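Local coordinates for protein anaerobically-induced outer membrane porin OprE (Pseudomonas aeruginosa, PDB 4FRX) that probably forms a water-filled beta-barrel pore in the outer membrane, through which small polar solutes are thought to diffuse, at residues A[123-128]-A[140-145]; A[175-180]-A[311-316]; A[188-193]-A[260-265]; A[240-245]-A[324-329]; A[332-337]-A[379-384]. One frame throughout, in Å; residues are numbered along the deposited sequence.

Contact 1 (A[123-128]-A[140-145])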
# COMPACT_ATOMS: atom_id res chain seq x y z
N THR A 123 10.48 -8.18 11.37
CA THR A 123 9.67 -7.11 10.82
C THR A 123 9.97 -6.86 9.35
O THR A 123 11.13 -6.71 8.96
CB THR A 123 9.82 -5.83 11.66
OG1 THR A 123 9.57 -6.15 13.03
CG2 THR A 123 8.84 -4.76 11.19
N LEU A 124 8.91 -6.81 8.54
CA LEU A 124 9.03 -6.63 7.09
C LEU A 124 8.06 -5.54 6.64
O LEU A 124 7.00 -5.38 7.23
CB LEU A 124 8.69 -7.95 6.37
CG LEU A 124 9.55 -9.17 6.68
CD1 LEU A 124 8.96 -10.47 6.15
CD2 LEU A 124 10.98 -8.96 6.15
N GLN A 125 8.42 -4.82 5.59
CA GLN A 125 7.55 -3.81 4.99
C GLN A 125 7.62 -3.91 3.48
O GLN A 125 8.24 -3.07 2.84
CB GLN A 125 7.98 -2.41 5.43
CG GLN A 125 7.67 -2.11 6.90
CD GLN A 125 8.05 -0.70 7.30
OE1 GLN A 125 9.23 -0.36 7.30
NE2 GLN A 125 7.07 0.12 7.64
N PRO A 126 6.99 -4.94 2.90
CA PRO A 126 7.10 -5.15 1.45
C PRO A 126 6.36 -4.07 0.64
O PRO A 126 5.39 -3.51 1.12
CB PRO A 126 6.44 -6.52 1.23
CG PRO A 126 6.38 -7.16 2.62
CD PRO A 126 6.24 -6.02 3.57
N LYS A 127 6.84 -3.79 -0.56
CA LYS A 127 6.12 -2.92 -1.49
C LYS A 127 6.01 -3.62 -2.85
O LYS A 127 6.70 -3.25 -3.80
CB LYS A 127 6.84 -1.57 -1.63
CG LYS A 127 6.99 -0.80 -0.32
CD LYS A 127 7.60 0.57 -0.54
CE LYS A 127 6.74 1.41 -1.48
NZ LYS A 127 5.44 1.81 -0.86
N LEU A 128 5.14 -4.62 -2.92
CA LEU A 128 5.08 -5.54 -4.06
C LEU A 128 3.68 -5.57 -4.61
O LEU A 128 2.74 -5.19 -3.92
CB LEU A 128 5.43 -6.97 -3.61
CG LEU A 128 6.79 -7.18 -2.96
CD1 LEU A 128 6.95 -8.64 -2.56
CD2 LEU A 128 7.91 -6.74 -3.89
N PRO A 140 3.53 3.81 10.00
CA PRO A 140 3.29 2.80 8.96
C PRO A 140 2.86 1.43 9.48
O PRO A 140 3.12 1.05 10.63
CB PRO A 140 4.65 2.68 8.28
CG PRO A 140 5.64 3.06 9.37
CD PRO A 140 4.96 4.16 10.12
N VAL A 141 2.17 0.71 8.60
CA VAL A 141 1.91 -0.71 8.80
C VAL A 141 3.23 -1.46 8.74
O VAL A 141 4.11 -1.12 7.95
CB VAL A 141 0.95 -1.26 7.71
CG1 VAL A 141 0.89 -2.80 7.74
CG2 VAL A 141 -0.45 -0.65 7.84
N THR A 142 3.36 -2.50 9.57
CA THR A 142 4.45 -3.45 9.43
C THR A 142 3.90 -4.87 9.41
O THR A 142 2.80 -5.12 9.89
CB THR A 142 5.50 -3.32 10.58
OG1 THR A 142 4.90 -3.67 11.83
CG2 THR A 142 6.05 -1.88 10.66
N PHE A 143 4.67 -5.80 8.86
CA PHE A 143 4.28 -7.21 8.85
C PHE A 143 5.34 -7.98 9.61
O PHE A 143 6.45 -7.48 9.79
CB PHE A 143 4.21 -7.76 7.42
CG PHE A 143 3.10 -7.20 6.60
CD1 PHE A 143 3.28 -6.03 5.88
CD2 PHE A 143 1.88 -7.85 6.53
CE1 PHE A 143 2.24 -5.52 5.10
CE2 PHE A 143 0.85 -7.34 5.75
CZ PHE A 143 1.03 -6.17 5.05
N GLU A 144 5.02 -9.19 10.04
CA GLU A 144 6.04 -10.07 10.59
C GLU A 144 6.15 -11.31 9.72
O GLU A 144 5.14 -11.89 9.34
CB GLU A 144 5.69 -10.51 12.02
CG GLU A 144 5.54 -9.37 13.02
CD GLU A 144 6.85 -8.64 13.29
OE1 GLU A 144 6.85 -7.39 13.25
OE2 GLU A 144 7.87 -9.33 13.55
N GLY A 145 7.37 -11.73 9.41
CA GLY A 145 7.52 -12.94 8.60
C GLY A 145 8.96 -13.23 8.24
O GLY A 145 9.88 -12.75 8.91
O HOH W 1 10.01 -8.77 14.92
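T123 and L124 pair with E144 and F143 where strand 123-128 joins strand 142-150, antiparallel and in register for just two residues. L124 and F143 are the hydrogen-bonded pair: L124 N reaches F143 O at 2.8 Å, and F143 N gives back to L124 O with an N-H...O angle of 162°. T123 and E144 form the non-hydrogen-bonded pair, and here side chains supply the polar link. The E144 chain bends at chi2 (-67°), which turns its carboxylate back over T123, and T123 OG1 donates to E144 OE1 at 3.0 Å on the syn side, close to the carboxylate plane. A water bridges the two side chains, donating to E144 OE2 at 2.6 Å and, at a longer 3.3 Å, to T123 OG1, which also has a weak bond with L108 O. Beyond the paired residues the backbones diverge, yet Q125 still reaches over: its NE2 donates almost straight to V141 O (3.2 Å, 169°), the acceptor lying near the amide plane. T123 CG2 rests on T142 CB, while P126 CD meets F143 CD1 at 3.8 Å. T123 O is met by T109 OG1 and T142 O by S166 OG. On its other edge strand 142-150 pairs with strand 156-167, which L124 and F143 touch, and Q125 and T142 touch L65 of strand 59-71.

Contact 2 (A[175-180]-A[311-316])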
# COMPACT_ATOMS: atom_id res chain seq x y z
N ARG A 175 -1.47 -8.84 14.61
CA ARG A 175 -2.67 -9.66 14.51
C ARG A 175 -2.59 -10.50 13.26
O ARG A 175 -1.81 -10.20 12.35
CB ARG A 175 -3.91 -8.76 14.45
CG ARG A 175 -4.06 -7.81 15.63
CD ARG A 175 -5.19 -6.83 15.39
NE ARG A 175 -6.47 -7.51 15.21
CZ ARG A 175 -7.59 -6.90 14.83
NH1 ARG A 175 -7.58 -5.60 14.59
NH2 ARG A 175 -8.71 -7.60 14.68
N SER A 176 -3.39 -11.56 13.19
CA SER A 176 -3.44 -12.39 11.99
C SER A 176 -3.99 -11.65 10.77
O SER A 176 -4.58 -10.57 10.89
CB SER A 176 -4.22 -13.68 12.27
OG SER A 176 -3.46 -14.52 13.13
N LEU A 177 -3.76 -12.21 9.59
CA LEU A 177 -4.11 -11.54 8.32
C LEU A 177 -5.55 -11.83 7.85
O LEU A 177 -6.06 -12.92 8.04
CB LEU A 177 -3.11 -11.94 7.24
CG LEU A 177 -1.64 -11.77 7.63
CD1 LEU A 177 -0.71 -12.44 6.62
CD2 LEU A 177 -1.29 -10.30 7.77
N SER A 178 -6.19 -10.85 7.23
CA SER A 178 -7.54 -11.09 6.72
C SER A 178 -7.77 -10.25 5.46
O SER A 178 -6.85 -9.59 4.97
CB SER A 178 -8.60 -10.83 7.80
OG SER A 178 -9.88 -11.28 7.39
N ILE A 179 -8.99 -10.33 4.93
CA ILE A 179 -9.39 -9.57 3.75
C ILE A 179 -10.78 -8.97 4.03
O ILE A 179 -11.44 -9.40 4.98
CB ILE A 179 -9.45 -10.46 2.48
CG1 ILE A 179 -10.58 -11.49 2.58
CG2 ILE A 179 -8.10 -11.16 2.22
CD1 ILE A 179 -10.69 -12.39 1.36
N ALA A 180 -11.19 -7.99 3.23
CA ALA A 180 -12.51 -7.36 3.36
C ALA A 180 -13.60 -8.41 3.21
O ALA A 180 -13.53 -9.25 2.31
CB ALA A 180 -12.70 -6.27 2.29
N PRO A 311 -9.21 -8.96 -4.06
CA PRO A 311 -8.70 -9.27 -2.72
C PRO A 311 -7.27 -8.77 -2.45
O PRO A 311 -6.40 -8.81 -3.33
CB PRO A 311 -8.73 -10.80 -2.70
CG PRO A 311 -8.36 -11.17 -4.12
CD PRO A 311 -9.06 -10.09 -4.99
N PHE A 312 -7.05 -8.30 -1.23
CA PHE A 312 -5.75 -7.82 -0.76
C PHE A 312 -5.76 -7.84 0.78
O PHE A 312 -6.83 -7.76 1.40
CB PHE A 312 -5.45 -6.41 -1.28
CG PHE A 312 -6.53 -5.40 -0.98
CD1 PHE A 312 -7.67 -5.33 -1.77
CD2 PHE A 312 -6.40 -4.53 0.09
CE1 PHE A 312 -8.67 -4.40 -1.49
CE2 PHE A 312 -7.40 -3.60 0.38
CZ PHE A 312 -8.53 -3.53 -0.42
N LEU A 313 -4.58 -7.91 1.37
CA LEU A 313 -4.45 -8.02 2.83
C LEU A 313 -5.02 -6.78 3.51
O LEU A 313 -4.63 -5.67 3.19
CB LEU A 313 -3.00 -8.22 3.23
CG LEU A 313 -2.32 -9.47 2.66
CD1 LEU A 313 -0.92 -9.62 3.23
CD2 LEU A 313 -3.17 -10.74 2.89
N ASN A 314 -5.94 -6.98 4.44
CA ASN A 314 -6.73 -5.86 4.97
C ASN A 314 -7.36 -6.27 6.29
O ASN A 314 -8.36 -6.99 6.31
CB ASN A 314 -7.84 -5.53 3.96
CG ASN A 314 -8.62 -4.28 4.31
OD1 ASN A 314 -8.36 -3.63 5.32
ND2 ASN A 314 -9.57 -3.92 3.45
N ARG A 315 -6.77 -5.82 7.40
CA ARG A 315 -7.26 -6.23 8.73
C ARG A 315 -8.58 -5.53 9.07
O ARG A 315 -9.42 -6.06 9.81
CB ARG A 315 -6.17 -5.95 9.80
CG ARG A 315 -6.57 -6.14 11.30
CD ARG A 315 -7.59 -7.25 11.57
NE ARG A 315 -7.03 -8.58 11.68
CZ ARG A 315 -7.76 -9.69 11.79
NH1 ARG A 315 -9.09 -9.65 11.79
NH2 ARG A 315 -7.14 -10.85 11.89
N GLY A 316 -8.80 -4.35 8.50
CA GLY A 316 -9.94 -3.54 8.90
C GLY A 316 -9.65 -2.83 10.22
O GLY A 316 -8.49 -2.68 10.60
O HOH W 2 -9.41 -6.73 1.31
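The long loop between strands 295-305 and 340-349, a porin loop folded inward, here meets the chain leaving strand 174-176, R315 lying across R175. The two guanidinium groups are stacked, centres 4.1 Å apart and planes 15° from parallel, although the side chains cross at about a right angle. R315 CD sits over the centre of the R175 guanidinium, 3.3 Å from R175 CZ. Bends at chi2 and chi3 bring R315 back to the backbone of 175-180, where R315 NH2 donates to S176 O at 2.8 Å from above the carbonyl plane. S178 CB lies over the opposite face of the R315 guanidinium, toward its rim. Further along, N314 N binds S178 O at 2.8 Å (159°), and a water bridges A180 N and F312 O. Like charges this close would repel, but acids outside the segments probably offset the cost: D191 forms a salt bridge with R315 NH2, and E319 and D317 pair with R175 NH1.

Contact 3 (A[188-193]-A[260-265])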
# COMPACT_ATOMS: atom_id res chain seq x y z
N SER A 188 -17.70 -12.92 14.24
CA SER A 188 -17.86 -13.62 12.97
C SER A 188 -16.61 -13.54 12.10
O SER A 188 -16.47 -14.27 11.12
CB SER A 188 -19.06 -13.06 12.21
OG SER A 188 -18.88 -11.69 11.90
N SER A 189 -15.70 -12.62 12.44
CA SER A 189 -14.50 -12.41 11.63
C SER A 189 -13.62 -13.65 11.59
O SER A 189 -13.62 -14.47 12.52
CB SER A 189 -13.71 -11.22 12.16
OG SER A 189 -13.26 -11.48 13.47
N ARG A 190 -12.88 -13.80 10.50
CA ARG A 190 -11.96 -14.91 10.36
C ARG A 190 -10.65 -14.41 9.77
O ARG A 190 -10.62 -13.41 9.05
CB ARG A 190 -12.54 -16.01 9.47
CG ARG A 190 -13.76 -16.70 10.06
CD ARG A 190 -13.41 -17.54 11.28
NE ARG A 190 -14.55 -18.32 11.78
CZ ARG A 190 -15.39 -17.90 12.72
NH1 ARG A 190 -15.24 -16.70 13.27
NH2 ARG A 190 -16.39 -18.68 13.10
N ASP A 191 -9.57 -15.09 10.09
CA ASP A 191 -8.28 -14.65 9.60
C ASP A 191 -7.39 -15.84 9.34
O ASP A 191 -7.80 -16.99 9.47
CB ASP A 191 -7.65 -13.66 10.58
CG ASP A 191 -7.68 -14.14 12.02
OD1 ASP A 191 -7.54 -15.36 12.25
OD2 ASP A 191 -7.83 -13.30 12.93
N SER A 192 -6.16 -15.55 8.94
CA SER A 192 -5.21 -16.59 8.61
C SER A 192 -3.83 -16.14 9.01
O SER A 192 -3.51 -14.94 8.92
CB SER A 192 -5.24 -16.85 7.11
OG SER A 192 -4.22 -17.74 6.74
N ASN A 193 -2.99 -17.07 9.45
CA ASN A 193 -1.64 -16.72 9.84
C ASN A 193 -0.58 -17.21 8.86
O ASN A 193 0.59 -17.33 9.22
CB ASN A 193 -1.33 -17.19 11.27
CG ASN A 193 -1.42 -18.70 11.43
OD1 ASN A 193 -1.58 -19.43 10.46
ND2 ASN A 193 -1.33 -19.16 12.67
N ARG A 260 -16.92 -21.33 3.69
CA ARG A 260 -17.59 -20.04 3.54
C ARG A 260 -18.70 -19.87 4.57
O ARG A 260 -18.88 -18.78 5.14
CB ARG A 260 -18.09 -19.84 2.10
CG ARG A 260 -16.95 -19.78 1.09
CD ARG A 260 -17.43 -19.26 -0.25
NE ARG A 260 -18.47 -20.13 -0.81
CZ ARG A 260 -18.22 -21.22 -1.53
NH1 ARG A 260 -16.97 -21.56 -1.80
NH2 ARG A 260 -19.22 -21.94 -2.02
N ALA A 261 -19.42 -20.95 4.84
CA ALA A 261 -20.42 -20.99 5.91
C ALA A 261 -19.82 -20.60 7.27
O ALA A 261 -20.52 -20.03 8.12
CB ALA A 261 -21.07 -22.37 5.98
N ASP A 262 -18.55 -20.93 7.50
CA ASP A 262 -17.90 -20.59 8.77
C ASP A 262 -17.23 -19.22 8.73
O ASP A 262 -16.58 -18.80 9.68
CB ASP A 262 -16.88 -21.66 9.18
CG ASP A 262 -16.36 -21.45 10.60
OD1 ASP A 262 -17.17 -21.16 11.51
OD2 ASP A 262 -15.13 -21.53 10.80
N GLY A 263 -17.38 -18.51 7.62
CA GLY A 263 -16.92 -17.14 7.58
C GLY A 263 -15.64 -16.90 6.81
O GLY A 263 -15.12 -15.79 6.84
N TYR A 264 -15.13 -17.91 6.11
CA TYR A 264 -13.98 -17.66 5.23
C TYR A 264 -14.46 -17.11 3.89
O TYR A 264 -14.51 -17.83 2.89
CB TYR A 264 -13.09 -18.90 5.07
CG TYR A 264 -12.35 -19.21 6.35
CD1 TYR A 264 -12.99 -19.85 7.40
CD2 TYR A 264 -11.02 -18.81 6.53
CE1 TYR A 264 -12.35 -20.11 8.59
CE2 TYR A 264 -10.35 -19.07 7.72
CZ TYR A 264 -11.03 -19.73 8.75
OH TYR A 264 -10.40 -20.01 9.94
N VAL A 265 -14.81 -15.83 3.89
CA VAL A 265 -15.48 -15.21 2.76
C VAL A 265 -14.88 -13.86 2.38
O VAL A 265 -14.22 -13.20 3.19
CB VAL A 265 -16.98 -14.99 3.05
CG1 VAL A 265 -17.73 -16.33 3.15
CG2 VAL A 265 -17.17 -14.15 4.32
O HOH W 3 -18.12 -16.72 10.82
O HOH W 4 -7.48 -19.70 9.57
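R190 lies over one face of the Y264 ring, with R190 CB 4.0 Å from the ring centroid and only 9° off its normal, a CH-pi contact; D262 OD2 lies at the edge of the ring, in its plane. The guanidinium itself is turned 74° from the ring, and Y264 CE1 lies at its edge. Near that edge too is the D262 carboxylate, its plane 62° from the guanidinium. R190 NH2 donates to D262 OD1 at 3.0 Å in a salt bridge that meets the oxygen from above the carboxylate plane, while R190 NE adds a weak bond to D262 OD2 at 3.4 Å. One face of the guanidinium carries a water that links S188 O to D262 O; a second water joins D191 O to Y264 OH. G263, the positive-phi residue of a Schellman motif ending helix 257-261, comes up against R190 CG through its carbonyl oxygen at 3.6 Å. F220 meets the Y264 ring as well. With one salt-bridge bond, a weak second one and two water bridges, a surface loop is held to the C-terminal end of helix 257-261 and the turn after it chiefly by polar links that solvent probably screens.

Contact 4 (A[240-245]-A[324-329])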
# COMPACT_ATOMS: atom_id res chain seq x y z
N LYS A 240 4.82 6.78 -20.78
CA LYS A 240 4.98 5.63 -19.89
C LYS A 240 3.70 4.79 -19.95
O LYS A 240 2.61 5.32 -19.84
CB LYS A 240 5.23 6.11 -18.48
CG LYS A 240 5.41 4.99 -17.46
CD LYS A 240 5.56 5.58 -16.06
CE LYS A 240 5.66 4.48 -15.00
NZ LYS A 240 5.36 5.00 -13.64
N THR A 241 3.85 3.49 -20.16
CA THR A 241 2.73 2.58 -20.30
C THR A 241 2.79 1.61 -19.14
O THR A 241 3.83 1.02 -18.87
CB THR A 241 2.87 1.76 -21.59
OG1 THR A 241 2.87 2.65 -22.71
CG2 THR A 241 1.71 0.79 -21.73
N ASP A 242 1.67 1.46 -18.44
CA ASP A 242 1.65 0.68 -17.22
C ASP A 242 0.49 -0.29 -17.37
O ASP A 242 -0.66 0.13 -17.37
CB ASP A 242 1.46 1.65 -16.04
CG ASP A 242 1.29 0.96 -14.69
OD1 ASP A 242 0.72 -0.15 -14.61
OD2 ASP A 242 1.71 1.57 -13.68
N LEU A 243 0.81 -1.58 -17.50
CA LEU A 243 -0.21 -2.62 -17.69
C LEU A 243 -0.19 -3.61 -16.54
O LEU A 243 0.88 -3.99 -16.05
CB LEU A 243 0.00 -3.38 -19.00
CG LEU A 243 0.20 -2.56 -20.27
CD1 LEU A 243 0.33 -3.49 -21.48
CD2 LEU A 243 -0.96 -1.60 -20.45
N ARG A 244 -1.37 -4.01 -16.09
CA ARG A 244 -1.49 -4.91 -14.95
C ARG A 244 -2.64 -5.89 -15.19
O ARG A 244 -3.67 -5.53 -15.76
CB ARG A 244 -1.75 -4.14 -13.65
CG ARG A 244 -0.78 -3.00 -13.39
CD ARG A 244 -1.05 -2.32 -12.06
NE ARG A 244 -0.22 -1.12 -11.92
CZ ARG A 244 -0.23 -0.33 -10.85
NH1 ARG A 244 -1.02 -0.62 -9.82
NH2 ARG A 244 0.55 0.74 -10.81
N ALA A 245 -2.43 -7.12 -14.76
CA ALA A 245 -3.41 -8.19 -14.89
C ALA A 245 -3.31 -9.01 -13.61
O ALA A 245 -2.22 -9.48 -13.28
CB ALA A 245 -3.06 -9.04 -16.09
N TYR A 324 -2.64 -2.98 -4.99
CA TYR A 324 -1.78 -2.53 -6.09
C TYR A 324 -2.59 -2.32 -7.38
O TYR A 324 -2.35 -2.95 -8.42
CB TYR A 324 -0.59 -3.49 -6.31
CG TYR A 324 0.44 -2.91 -7.25
CD1 TYR A 324 1.11 -1.72 -6.94
CD2 TYR A 324 0.73 -3.52 -8.48
CE1 TYR A 324 2.04 -1.16 -7.80
CE2 TYR A 324 1.67 -2.97 -9.35
CZ TYR A 324 2.32 -1.79 -9.00
OH TYR A 324 3.26 -1.24 -9.86
N LEU A 325 -3.57 -1.43 -7.28
CA LEU A 325 -4.44 -1.06 -8.38
C LEU A 325 -4.18 0.40 -8.73
O LEU A 325 -3.93 1.22 -7.83
CB LEU A 325 -5.92 -1.24 -7.97
CG LEU A 325 -6.41 -2.65 -7.59
CD1 LEU A 325 -7.86 -2.63 -7.08
CD2 LEU A 325 -6.25 -3.65 -8.74
N ILE A 326 -4.31 0.74 -10.01
CA ILE A 326 -4.18 2.14 -10.44
C ILE A 326 -5.25 3.05 -9.87
O ILE A 326 -5.15 4.29 -9.98
CB ILE A 326 -4.12 2.29 -11.99
CG1 ILE A 326 -5.39 1.75 -12.66
CG2 ILE A 326 -2.87 1.61 -12.54
CD1 ILE A 326 -5.47 2.07 -14.17
N THR A 327 -6.24 2.44 -9.24
CA THR A 327 -7.37 3.14 -8.64
C THR A 327 -7.27 3.23 -7.11
O THR A 327 -8.21 3.68 -6.46
CB THR A 327 -8.70 2.46 -9.01
OG1 THR A 327 -8.69 1.10 -8.54
CG2 THR A 327 -8.92 2.48 -10.52
N ASP A 328 -6.16 2.80 -6.52
CA ASP A 328 -6.00 2.92 -5.07
C ASP A 328 -5.59 4.35 -4.79
O ASP A 328 -4.44 4.72 -5.00
CB ASP A 328 -4.97 1.93 -4.52
CG ASP A 328 -4.91 1.93 -2.98
OD1 ASP A 328 -4.68 3.00 -2.38
OD2 ASP A 328 -5.08 0.86 -2.37
N VAL A 329 -6.54 5.15 -4.32
CA VAL A 329 -6.37 6.59 -4.17
C VAL A 329 -6.64 7.01 -2.72
O VAL A 329 -6.56 6.19 -1.81
CB VAL A 329 -7.24 7.38 -5.18
CG1 VAL A 329 -6.74 7.11 -6.61
CG2 VAL A 329 -8.70 6.95 -5.09
O HOH W 5 -1.16 1.18 -7.46
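Y324 opens the segment by laying its ring flat against the guanidinium of R244, which reaches inward from strand 237-250. The planes are 2° apart and the centres 3.7 Å, a stacked cation-pi pair in which R244 NH1 lies over the ring centre and R244 CZ comes within 3.5 Å of Y324 CZ. The carbonyl of the same residue takes a weak, bent bond from R244 NH1, 3.0 Å to Y324 O. At L325 the backbone N lies at the guanidinium edge, and a water in the same plane accepts from R244 NH1 and donates to L325 O at 2.8 Å. I326 comes next, and its CG2 sits over the centre of the opposite guanidinium face, 3.7 Å from R244 CZ. D328 N then closes a type I turn on L325 O. The rotation of R244 is fixed from its own strand, since D242 takes it side-on: R244 NE to D242 OD1 at 3.0 Å and R244 NH2 to D242 OD2 at 3.2 Å. S285 touches both R244 and I326. The R244 guanidinium is therefore sandwiched between a tyrosine and an isoleucine methyl, its charge probably balanced largely by D242, with added cation-pi attraction.

Contact 5 (A[332-337]-A[379-384])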
# COMPACT_ATOMS: atom_id res chain seq x y z
N GLY A 332 -11.10 6.14 -1.84
CA GLY A 332 -11.60 4.89 -2.39
C GLY A 332 -10.52 4.03 -3.02
O GLY A 332 -9.37 4.47 -3.14
N LYS A 333 -10.88 2.81 -3.40
CA LYS A 333 -9.96 1.95 -4.14
C LYS A 333 -10.58 1.42 -5.44
O LYS A 333 -9.90 0.76 -6.22
CB LYS A 333 -9.46 0.79 -3.27
CG LYS A 333 -8.73 1.22 -2.00
CD LYS A 333 -8.23 0.02 -1.21
CE LYS A 333 -7.67 0.43 0.16
NZ LYS A 333 -6.52 1.39 0.04
N PHE A 334 -11.86 1.71 -5.65
CA PHE A 334 -12.60 1.27 -6.84
C PHE A 334 -12.39 -0.22 -7.12
O PHE A 334 -12.19 -0.63 -8.26
CB PHE A 334 -12.22 2.13 -8.06
CG PHE A 334 -12.55 3.58 -7.87
CD1 PHE A 334 -11.79 4.37 -7.02
CD2 PHE A 334 -13.64 4.14 -8.51
CE1 PHE A 334 -12.10 5.71 -6.80
CE2 PHE A 334 -13.96 5.48 -8.31
CZ PHE A 334 -13.19 6.26 -7.45
N GLN A 335 -12.48 -1.02 -6.06
CA GLN A 335 -12.04 -2.40 -6.08
C GLN A 335 -13.20 -3.37 -6.00
O GLN A 335 -13.01 -4.57 -5.83
CB GLN A 335 -11.05 -2.63 -4.93
CG GLN A 335 -11.66 -2.96 -3.57
CD GLN A 335 -12.58 -1.88 -3.01
OE1 GLN A 335 -12.62 -0.74 -3.50
NE2 GLN A 335 -13.34 -2.23 -1.97
N ARG A 336 -14.42 -2.85 -6.16
CA ARG A 336 -15.63 -3.63 -5.92
C ARG A 336 -15.98 -4.53 -7.09
O ARG A 336 -15.71 -4.19 -8.24
CB ARG A 336 -16.82 -2.70 -5.65
CG ARG A 336 -16.56 -1.65 -4.55
CD ARG A 336 -17.71 -0.66 -4.52
NE ARG A 336 -17.32 0.65 -4.00
CZ ARG A 336 -17.37 0.99 -2.71
NH1 ARG A 336 -17.80 0.11 -1.81
NH2 ARG A 336 -17.00 2.20 -2.33
N ALA A 337 -16.60 -5.67 -6.80
CA ALA A 337 -17.03 -6.62 -7.83
C ALA A 337 -17.78 -5.96 -8.99
O ALA A 337 -18.77 -5.27 -8.78
CB ALA A 337 -17.92 -7.70 -7.21
N GLU A 379 -19.65 5.54 -8.65
CA GLU A 379 -18.97 6.35 -7.66
C GLU A 379 -17.85 7.12 -8.36
O GLU A 379 -17.39 6.73 -9.43
CB GLU A 379 -18.40 5.50 -6.52
CG GLU A 379 -17.33 4.50 -6.96
CD GLU A 379 -16.98 3.49 -5.88
OE1 GLU A 379 -16.06 2.67 -6.10
OE2 GLU A 379 -17.63 3.48 -4.81
N TRP A 380 -17.41 8.21 -7.74
CA TRP A 380 -16.32 8.98 -8.31
C TRP A 380 -15.50 9.63 -7.22
O TRP A 380 -15.98 9.82 -6.12
CB TRP A 380 -16.83 10.04 -9.31
CG TRP A 380 -17.73 11.11 -8.74
CD1 TRP A 380 -19.10 11.13 -8.78
CD2 TRP A 380 -17.32 12.32 -8.09
NE1 TRP A 380 -19.56 12.28 -8.18
CE2 TRP A 380 -18.49 13.02 -7.75
CE3 TRP A 380 -16.08 12.87 -7.75
CZ2 TRP A 380 -18.46 14.25 -7.09
CZ3 TRP A 380 -16.05 14.09 -7.09
CH2 TRP A 380 -17.23 14.76 -6.77
N GLU A 381 -14.24 9.91 -7.54
CA GLU A 381 -13.35 10.58 -6.60
C GLU A 381 -12.46 11.59 -7.32
O GLU A 381 -12.00 11.34 -8.44
CB GLU A 381 -12.49 9.56 -5.81
CG GLU A 381 -11.52 10.23 -4.80
CD GLU A 381 -10.96 9.28 -3.73
OE1 GLU A 381 -11.57 8.23 -3.45
OE2 GLU A 381 -9.89 9.58 -3.17
N ARG A 382 -12.23 12.73 -6.69
CA ARG A 382 -11.25 13.68 -7.19
C ARG A 382 -10.25 13.95 -6.08
O ARG A 382 -10.65 14.37 -4.98
CB ARG A 382 -11.94 14.99 -7.62
CG ARG A 382 -10.98 16.08 -8.11
CD ARG A 382 -11.75 17.31 -8.65
NE ARG A 382 -12.73 16.96 -9.66
CZ ARG A 382 -14.04 16.96 -9.38
NH1 ARG A 382 -14.44 17.30 -8.15
NH2 ARG A 382 -14.95 16.63 -10.29
N ASP A 383 -8.97 13.70 -6.36
CA ASP A 383 -7.91 13.97 -5.40
C ASP A 383 -7.01 15.07 -5.92
O ASP A 383 -6.84 15.21 -7.12
CB ASP A 383 -6.99 12.75 -5.19
CG ASP A 383 -7.68 11.60 -4.50
OD1 ASP A 383 -8.84 11.75 -4.10
OD2 ASP A 383 -7.04 10.53 -4.36
N ILE A 384 -6.43 15.83 -5.00
CA ILE A 384 -5.32 16.72 -5.33
C ILE A 384 -4.23 16.53 -4.29
O ILE A 384 -4.50 16.19 -3.13
CB ILE A 384 -5.74 18.22 -5.39
CG1 ILE A 384 -6.27 18.70 -4.04
CG2 ILE A 384 -6.79 18.45 -6.49
CD1 ILE A 384 -5.23 19.38 -3.18
O HOH W 6 -13.99 3.13 -4.37
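F334 of the inward-folded porin loop packs against strand 377-389 of the beta-barrel wall, turning its ring edge to the strand. F334 CZ touches E381 CB at 3.8 Å, with E381 N in the ring plane, and F334 CE2 lies beside E379 CG at the same distance. The ring and the E379 side chain slide past each other in opposite directions, their flat groups 76° apart, and L365 of strand 358-370 also packs on F334. The more open side is polar. R336, at the margin of the contact, gives its straightest bond from R336 NE to E379 OE1 (3.2 Å, 173°), and R336 NH2 completes the salt bridge with a weaker bond to E379 OE2 at 2.9 Å. A water lying over one face of the F334 ring accepts from F334 N and donates to E379 OE1 at 2.7 Å. At the other end the extended E381 chain delivers its carboxylate to the loop backbone: G332 N donates to the syn lone pair of E381 OE1 at 2.7 Å.

How the contacts relate
Contacts 1 and 4 are buried, contacts 2 and 5 partly so, and contact 3 at the surface, its centre about 23 Å from the centre of the chain. Contact 1 is the one built on strand pairing; the others rely mainly on side chains, with arginine prominent in each. Contacts 2, 4 and 5 share the loop between strands 295-305 and 340-349 and tie it to the chain after strand 174-176 and to wall strands 237-250 and 377-389. Contact 1 meets contact 2 through packing of F143 on L313, whereas D191 carries contact 3 into contact 2 by its salt bridge to R315. Contacts 4 and 5 join through K333, which pairs with D328, and V329 beside E381.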